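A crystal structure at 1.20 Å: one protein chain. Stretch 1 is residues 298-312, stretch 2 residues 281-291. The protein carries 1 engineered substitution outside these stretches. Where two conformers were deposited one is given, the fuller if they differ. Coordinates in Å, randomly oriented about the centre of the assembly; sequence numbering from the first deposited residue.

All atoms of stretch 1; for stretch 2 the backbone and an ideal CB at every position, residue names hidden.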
# COMPACT_ATOMS: atom_id res chain seq x y z
N PRO A 298 -4.43 15.07 -8.56
CA PRO A 298 -5.61 14.61 -7.82
C PRO A 298 -5.19 13.98 -6.50
O PRO A 298 -4.11 13.38 -6.42
CB PRO A 298 -6.21 13.55 -8.73
CG PRO A 298 -5.03 13.02 -9.49
CD PRO A 298 -4.15 14.21 -9.73
N LEU A 299 -6.03 14.11 -5.49
CA LEU A 299 -5.79 13.41 -4.23
C LEU A 299 -6.02 11.91 -4.43
O LEU A 299 -6.78 11.51 -5.31
CB LEU A 299 -6.72 13.94 -3.14
CG LEU A 299 -6.64 15.44 -2.90
CD1 LEU A 299 -7.57 15.83 -1.77
CD2 LEU A 299 -5.21 15.88 -2.62
N SER A 300 -5.37 11.08 -3.62
CA SER A 300 -5.60 9.64 -3.68
C SER A 300 -5.22 8.97 -2.37
O SER A 300 -4.45 9.52 -1.58
CB SER A 300 -4.81 9.01 -4.83
OG SER A 300 -3.42 9.01 -4.58
N PHE A 301 -5.74 7.77 -2.15
CA PHE A 301 -5.32 7.01 -0.98
C PHE A 301 -3.83 6.69 -1.05
O PHE A 301 -3.18 6.55 -0.03
CB PHE A 301 -6.11 5.71 -0.83
CG PHE A 301 -7.60 5.90 -0.78
CD1 PHE A 301 -8.22 6.48 0.32
CD2 PHE A 301 -8.39 5.49 -1.84
CE1 PHE A 301 -9.60 6.66 0.35
CE2 PHE A 301 -9.77 5.68 -1.82
CZ PHE A 301 -10.37 6.26 -0.71
N VAL A 302 -3.31 6.56 -2.27
CA VAL A 302 -1.91 6.19 -2.46
C VAL A 302 -0.99 7.33 -2.03
O VAL A 302 -0.06 7.13 -1.24
CB VAL A 302 -1.64 5.78 -3.92
CG1 VAL A 302 -0.18 5.42 -4.10
CG2 VAL A 302 -2.52 4.59 -4.33
N SER A 303 -1.24 8.54 -2.52
CA SER A 303 -0.38 9.63 -2.10
C SER A 303 -0.58 10.00 -0.64
O SER A 303 0.36 10.47 -0.01
CB SER A 303 -0.50 10.86 -3.01
OG SER A 303 -1.82 11.34 -3.07
N LEU A 304 -1.77 9.80 -0.09
CA LEU A 304 -1.96 10.00 1.34
C LEU A 304 -1.07 9.05 2.12
O LEU A 304 -0.43 9.46 3.09
CB LEU A 304 -3.43 9.83 1.72
CG LEU A 304 -3.76 9.84 3.21
CD1 LEU A 304 -3.25 11.12 3.88
CD2 LEU A 304 -5.26 9.73 3.40
N GLU A 305 -0.98 7.79 1.71
CA GLU A 305 -0.05 6.87 2.36
C GLU A 305 1.40 7.35 2.24
O GLU A 305 2.15 7.30 3.21
CB GLU A 305 -0.21 5.44 1.82
CG GLU A 305 0.64 4.42 2.55
CD GLU A 305 0.35 2.99 2.14
OE1 GLU A 305 -0.63 2.75 1.40
OE2 GLU A 305 1.11 2.09 2.56
N GLY A 306 1.80 7.81 1.06
CA GLY A 306 3.16 8.30 0.88
C GLY A 306 3.45 9.49 1.78
O GLY A 306 4.53 9.60 2.39
N TYR A 307 2.48 10.39 1.89
CA TYR A 307 2.60 11.54 2.76
C TYR A 307 2.77 11.13 4.22
O TYR A 307 3.60 11.69 4.94
CB TYR A 307 1.39 12.47 2.57
CG TYR A 307 1.39 13.64 3.51
CD1 TYR A 307 2.16 14.77 3.25
CD2 TYR A 307 0.62 13.63 4.67
CE1 TYR A 307 2.17 15.84 4.13
CE2 TYR A 307 0.61 14.70 5.54
CZ TYR A 307 1.39 15.79 5.27
OH TYR A 307 1.36 16.83 6.17
N ILE A 308 1.98 10.16 4.67
CA ILE A 308 2.09 9.63 6.03
C ILE A 308 3.47 9.05 6.29
O ILE A 308 4.09 9.33 7.32
CB ILE A 308 1.00 8.59 6.30
CG1 ILE A 308 -0.35 9.29 6.42
CG2 ILE A 308 1.31 7.77 7.56
CD1 ILE A 308 -1.56 8.39 6.34
N VAL A 309 3.96 8.26 5.35
CA VAL A 309 5.31 7.71 5.44
C VAL A 309 6.35 8.83 5.57
O VAL A 309 7.23 8.78 6.44
CB VAL A 309 5.59 6.78 4.25
CG1 VAL A 309 7.05 6.38 4.20
CG2 VAL A 309 4.72 5.53 4.36
N GLY A 310 6.25 9.85 4.71
CA GLY A 310 7.15 10.98 4.79
C GLY A 310 7.07 11.70 6.13
O GLY A 310 8.10 12.06 6.71
N ARG A 311 5.85 11.91 6.62
CA ARG A 311 5.65 12.56 7.91
C ARG A 311 6.30 11.79 9.06
O ARG A 311 6.94 12.37 9.92
CB ARG A 311 4.16 12.76 8.21
CG ARG A 311 3.49 13.93 7.48
CD ARG A 311 3.90 15.27 8.06
NE ARG A 311 3.50 15.37 9.46
CZ ARG A 311 2.30 15.77 9.87
NH1 ARG A 311 1.37 16.12 8.99
NH2 ARG A 311 2.02 15.82 11.17
N ILE A 312 6.13 10.47 9.06
CA ILE A 312 6.72 9.65 10.12
C ILE A 312 8.24 9.67 10.04
O ILE A 312 8.92 9.80 11.06
CB ILE A 312 6.19 8.20 10.07
CG1 ILE A 312 4.68 8.19 10.30
CG2 ILE A 312 6.91 7.34 11.10
CD1 ILE A 312 4.03 6.85 10.02
N UNK A 281 -6.93 15.81 11.48
CA UNK A 281 -5.86 16.81 11.32
C UNK A 281 -4.76 16.42 10.32
O UNK A 281 -4.33 17.25 9.53
CB UNK A 281 -5.21 17.07 12.68
N UNK A 282 -4.32 15.17 10.34
CA UNK A 282 -3.29 14.73 9.40
C UNK A 282 -3.77 14.86 7.97
O UNK A 282 -3.00 15.26 7.08
CB UNK A 282 -2.88 13.28 9.69
N UNK A 283 -5.02 14.49 7.73
CA UNK A 283 -5.55 14.53 6.37
C UNK A 283 -5.68 15.96 5.86
O UNK A 283 -5.39 16.22 4.70
CB UNK A 283 -6.91 13.83 6.31
N UNK A 284 -6.08 16.89 6.72
CA UNK A 284 -6.13 18.29 6.32
C UNK A 284 -4.73 18.79 5.97
O UNK A 284 -4.54 19.54 5.01
CB UNK A 284 -6.74 19.15 7.43
N UNK A 285 -3.73 18.34 6.73
CA UNK A 285 -2.34 18.69 6.48
C UNK A 285 -1.83 18.09 5.16
O UNK A 285 -1.10 18.73 4.41
CB UNK A 285 -1.47 18.22 7.64
N UNK A 286 -2.23 16.86 4.88
CA UNK A 286 -1.97 16.24 3.59
C UNK A 286 -2.53 17.09 2.46
O UNK A 286 -1.83 17.36 1.49
CB UNK A 286 -2.57 14.83 3.54
N UNK A 287 -3.77 17.53 2.58
CA UNK A 287 -4.38 18.30 1.50
C UNK A 287 -3.66 19.63 1.30
O UNK A 287 -3.45 20.04 0.16
CB UNK A 287 -5.86 18.54 1.79
N UNK A 288 -3.26 20.29 2.39
CA UNK A 288 -2.52 21.54 2.27
C UNK A 288 -1.18 21.30 1.60
O UNK A 288 -0.76 22.09 0.74
CB UNK A 288 -2.32 22.18 3.64
N UNK A 289 -0.49 20.23 2.00
CA UNK A 289 0.83 19.93 1.45
C UNK A 289 0.73 19.62 -0.04
O UNK A 289 1.54 20.10 -0.83
CB UNK A 289 1.47 18.76 2.19
N UNK A 290 -0.28 18.84 -0.42
CA UNK A 290 -0.50 18.54 -1.84
C UNK A 290 -0.83 19.78 -2.65
O UNK A 290 -0.32 19.95 -3.77
CB UNK A 290 -1.63 17.52 -1.99
N UNK A 291 -1.67 20.65 -2.09
CA UNK A 291 -2.07 21.85 -2.80
C UNK A 291 -0.86 22.74 -3.09
O UNK A 291 -0.73 23.30 -4.18
CB UNK A 291 -3.12 22.62 -1.99

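Stretch 2 is helical throughout and crosses helix 301-312 at 101°, with the axes 10.3 Å apart at closest approach.

Position 281 is out of reach of stretch 1, so many residues would suit it. It is Pro281.

At 282 the CB points sideways, 5.2 Å from Arg311 NH1. Leu304, Tyr307 and Ile308 offer an apolar surface nearby, so a branched aliphatic or methionine would fit. It is Leu282. Its CD2 lies 3.6 Å from Ile308 CG1 and 3.8 Å from Leu304 CD1.

At 283 the CB is sideways, 5.2 Å from Leu304 CD1. A small or medium apolar residue would suit. Val283 makes a light contact, CG2 to Leu304 CD2 at 4.4 Å.

Position 284 is out of reach and unconstrained by stretch 1. It is Arg284.

At 285 the CB points toward stretch 1, 3.5 Å from Tyr307 OH and 3.8 Å from Arg311 NH1. The guanidinium calls for an acceptor: Asp, Glu, Asn or Gln. It is Glu285. Its OE1 forms a salt bridge with Arg311 NH1 at 2.9 Å, near the guanidinium plane. Arg311 NH2 adds a weak hydrogen bond to OE1 at 3.4 Å. A water also joins OE1 and NH2. Arg311 NH1 also donates to Tyr307 OH.

At 286 the CB is sideways, 3.6 Å from Tyr307 CD2 and 3.8 Å from Leu304 CD1. A flat or apolar side chain could lie against Leu304. A long one with a polar tip could also reach Ser300 N and Ser303 OG. It is Tyr286. Leu304 CA sits over its ring face. Its OH accepts from Ser300 N at 3.2 Å and donates to Ser303 OG at 2.6 Å. The ring thus reaches the N-cap turn, where Ser300 OG accepts from Ser303 N. Its edge also points toward the face of Tyr307.

At 287 the CB points away, 4.8 Å from Leu299 CD1. A long aliphatic stem could still touch that leucine. It is Arg287, with CD 3.6 Å from Leu299 CD1.

Position 288 meets nothing of stretch 1, so many residues would suit. Asp288 forms a salt bridge with the residue at 291.

At 289 the CB points toward Tyr307, 3.6 Å from CE1. So close a ring favours a small residue. Ala289 helps hold Tyr307.

At 290 the CB points toward stretch 1, 4.0 Å from Leu299 CD2. A flexible apolar chain would suit. It is Met290, as selenomethionine; its CE lies 3.6 Å from Ser303 OG.

Position 291 is sideways and free of stretch 1, so many residues would do. Arg291 pairs with Asp288.

Stretch 2 (281-291) PLVREYRDAMR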
# COMPACT_ATOMS: atom_id res chain seq x y z
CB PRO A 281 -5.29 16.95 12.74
CG PRO A 281 -6.46 16.63 13.62
CD PRO A 281 -7.22 15.55 12.90
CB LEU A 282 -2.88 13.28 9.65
CG LEU A 282 -1.80 12.72 8.70
CD1 LEU A 282 -0.98 11.69 9.41
CD2 LEU A 282 -2.38 12.10 7.41
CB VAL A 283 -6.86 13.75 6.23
CG1 VAL A 283 -7.37 13.82 4.81
CG2 VAL A 283 -6.66 12.30 6.64
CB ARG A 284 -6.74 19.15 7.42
CG ARG A 284 -8.14 18.72 7.82
CD ARG A 284 -8.80 19.72 8.74
NE ARG A 284 -8.04 19.97 9.96
CZ ARG A 284 -8.57 20.35 11.12
NH1 ARG A 284 -9.88 20.51 11.24
NH2 ARG A 284 -7.80 20.58 12.17
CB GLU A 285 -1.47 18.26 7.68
CG GLU A 285 -1.66 19.17 8.90
CD GLU A 285 -1.25 18.54 10.23
OE1 GLU A 285 -0.88 17.35 10.27
OE2 GLU A 285 -1.31 19.24 11.25
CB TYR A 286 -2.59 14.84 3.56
CG TYR A 286 -2.82 14.28 2.17
CD1 TYR A 286 -1.76 13.83 1.39
CD2 TYR A 286 -4.11 14.18 1.65
CE1 TYR A 286 -1.98 13.30 0.12
CE2 TYR A 286 -4.34 13.66 0.40
CZ TYR A 286 -3.28 13.21 -0.37
OH TYR A 286 -3.55 12.70 -1.62
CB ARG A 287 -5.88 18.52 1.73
CG ARG A 287 -6.70 17.25 1.64
CD ARG A 287 -8.17 17.53 1.33
NE ARG A 287 -8.81 18.28 2.41
CZ ARG A 287 -9.39 17.74 3.47
NH1 ARG A 287 -9.44 16.42 3.59
NH2 ARG A 287 -9.93 18.51 4.40
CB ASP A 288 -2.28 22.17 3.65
CG ASP A 288 -3.54 22.74 4.29
OD1 ASP A 288 -4.53 23.01 3.58
OD2 ASP A 288 -3.51 22.94 5.53
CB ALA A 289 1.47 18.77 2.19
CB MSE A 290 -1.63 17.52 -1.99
CG MSE A 290 -1.26 16.13 -1.52
SE MSE A 290 -0.03 15.19 -2.71
CE MSE A 290 -1.31 14.79 -4.13
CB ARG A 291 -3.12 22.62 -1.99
CG ARG A 291 -3.77 23.76 -2.76
CD ARG A 291 -4.84 24.47 -1.94
NE ARG A 291 -4.29 25.08 -0.73
CZ ARG A 291 -4.45 24.59 0.50
NH1 ARG A 291 -5.18 23.51 0.70
NH2 ARG A 291 -3.90 25.21 1.53
O HOH W 1 -0.80 15.83 12.40
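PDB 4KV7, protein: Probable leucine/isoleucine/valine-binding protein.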